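Uncharacterized protein (Bacteroides eggerthii, PDB 4L3R) is of unknown function, a DUF4847 family member that is built round an antiparallel beta-sheet and probably has a calycin-like fold. Local coordinates at residues Gly32-Asn36 and Glu37-Lys41. Numbering follows the deposited sequence.
Sequences GLWSN and EAEEK
The indole of Trp34 lies flat against the first turn of helix 37-48, with Glu40 over one face. Glu40 CA sits over the face of the five-membered ring, 3.6 Å from its centroid, a CH-pi contact. From there the Glu40 side chain runs out over the six-membered ring, CG reaching Trp34 CE3 at 3.6 Å. CG is anti to the backbone N (chi1 175°) and the chain stays extended, which carries it out across that ring. Its carboxylate lies 16° from the indole plane. Leu33 CD2 covers the opposite face of the indole, and Trp34 NE1 is hydrogen-bonded to Ser43 OG.

Asn36 is the N-cap. Its OD1 accepts from Glu39 N at 2.9 Å, the donor tilted 26° from the carbonyl plane. The Glu39 side chain crosses that of Asn36 at about a right angle. Its OE1 takes the backbone N-H of Ser35, the residue just before the N-cap, at 2.8 Å in a nearly straight bond. This is therefore not a capping box, which would use the N-H of Asn36 itself. Both glutamates have a second partner: Glu39 OE1 forms a salt bridge with Lys106, and Glu40 OE2 one with Arg44. A weak bond from Glu40 N to Asn36 O begins the helical backbone pairing.

An alanine in place of Trp34 is likely to leave Glu40 and Leu33 without the flat surface between them, and Ser43 without its indole donor.

The turn thus joins the loop after strand 15-22 to helix 37-48, while Leu33 and Trp34 rest on Leu107 of helix 106-116.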
loop_
_atom_site.group_PDB
_atom_site.type_symbol
_atom_site.label_atom_id
_atom_site.label_comp_id
_atom_site.label_asym_id
_atom_site.label_seq_id
_atom_site.Cartn_x
_atom_site.Cartn_y
_atom_site.Cartn_z
ATOM N N GLY B 32 -21.378 7.527 30.338
ATOM C CA GLY B 32 -22.223 8.511 29.670
ATOM C C GLY B 32 -22.312 8.378 28.160
ATOM O O GLY B 32 -22.878 9.259 27.504
ATOM N N LEU B 33 -21.776 7.281 27.584
ATOM C CA LEU B 33 -21.848 7.047 26.134
ATOM C C LEU B 33 -23.328 6.825 25.754
ATOM O O LEU B 33 -23.807 7.398 24.774
ATOM C CB LEU B 33 -20.968 5.856 25.734
ATOM C CG LEU B 33 -20.405 5.862 24.310
ATOM C CD1 LEU B 33 -19.327 4.801 24.156
ATOM C CD2 LEU B 33 -21.490 5.663 23.273
ATOM N N TRP B 34 -24.048 6.036 26.573
ATOM C CA TRP B 34 -25.490 5.781 26.437
ATOM C C TRP B 34 -26.229 6.404 27.625
ATOM O O TRP B 34 -25.594 6.766 28.611
ATOM C CB TRP B 34 -25.760 4.274 26.365
ATOM C CG TRP B 34 -25.105 3.604 25.193
ATOM C CD1 TRP B 34 -25.516 3.644 23.896
ATOM C CD2 TRP B 34 -23.912 2.805 25.214
ATOM N NE1 TRP B 34 -24.679 2.888 23.110
ATOM C CE2 TRP B 34 -23.673 2.377 23.890
ATOM C CE3 TRP B 34 -23.040 2.383 26.229
ATOM C CZ2 TRP B 34 -22.604 1.539 23.558
ATOM C CZ3 TRP B 34 -21.966 1.573 25.893
ATOM C CH2 TRP B 34 -21.767 1.151 24.569
ATOM N N SER B 35 -27.561 6.558 27.516
ATOM C CA SER B 35 -28.417 7.126 28.578
ATOM C C SER B 35 -29.137 6.040 29.400
ATOM O O SER B 35 -29.639 6.344 30.484
ATOM C CB SER B 35 -29.472 8.059 27.979
ATOM O OG SER B 35 -28.921 9.257 27.460
ATOM N N ASN B 36 -29.249 4.801 28.877
ATOM C CA ASN B 36 -29.966 3.727 29.575
ATOM C C ASN B 36 -29.470 2.353 29.115
ATOM O O ASN B 36 -28.742 2.271 28.125
ATOM C CB ASN B 36 -31.482 3.866 29.347
ATOM C CG ASN B 36 -31.889 3.934 27.890
ATOM O OD1 ASN B 36 -31.807 2.948 27.158
ATOM N ND2 ASN B 36 -32.352 5.089 27.437
ATOM N N GLU B 37 -29.868 1.278 29.832
ATOM C CA GLU B 37 -29.435 -0.095 29.499
ATOM C C GLU B 37 -29.907 -0.550 28.090
ATOM O O GLU B 37 -29.152 -1.232 27.399
ATOM C CB GLU B 37 -29.923 -1.124 30.556
ATOM C CG GLU B 37 -28.822 -1.892 31.271
ATOM C CD GLU B 37 -27.864 -2.669 30.386
ATOM O OE1 GLU B 37 -28.319 -3.255 29.377
ATOM O OE2 GLU B 37 -26.656 -2.708 30.717
ATOM N N ALA B 38 -31.142 -0.193 27.676
ATOM C CA ALA B 38 -31.684 -0.617 26.375
ATOM C C ALA B 38 -30.868 -0.051 25.214
ATOM O O ALA B 38 -30.615 -0.772 24.243
ATOM C CB ALA B 38 -33.143 -0.202 26.243
ATOM N N GLU B 39 -30.441 1.223 25.308
ATOM C CA GLU B 39 -29.585 1.828 24.277
ATOM C C GLU B 39 -28.261 1.070 24.160
ATOM O O GLU B 39 -27.826 0.755 23.051
ATOM C CB GLU B 39 -29.281 3.303 24.596
ATOM C CG GLU B 39 -30.377 4.288 24.235
ATOM C CD GLU B 39 -30.017 5.732 24.535
ATOM O OE1 GLU B 39 -28.965 5.970 25.173
ATOM O OE2 GLU B 39 -30.794 6.629 24.136
ATOM N N GLU B 40 -27.610 0.795 25.310
ATOM C CA GLU B 40 -26.335 0.075 25.336
ATOM C C GLU B 40 -26.498 -1.339 24.773
ATOM O O GLU B 40 -25.659 -1.771 23.984
ATOM C CB GLU B 40 -25.747 0.032 26.762
ATOM C CG GLU B 40 -24.476 -0.802 26.874
ATOM C CD GLU B 40 -23.747 -0.771 28.203
ATOM O OE1 GLU B 40 -24.086 0.069 29.067
ATOM O OE2 GLU B 40 -22.843 -1.616 28.386
ATOM N N LYS B 41 -27.565 -2.049 25.180
ATOM C CA LYS B 41 -27.878 -3.404 24.712
ATOM C C LYS B 41 -28.011 -3.427 23.182
ATOM O O LYS B 41 -27.402 -4.278 22.537
ATOM C CB LYS B 41 -29.178 -3.908 25.374
ATOM C CG LYS B 41 -29.553 -5.362 25.080
ATOM C CD LYS B 41 -30.880 -5.725 25.759
ATOM C CE LYS B 41 -31.426 -7.075 25.354
ATOM N NZ LYS B 41 -30.714 -8.194 26.025
#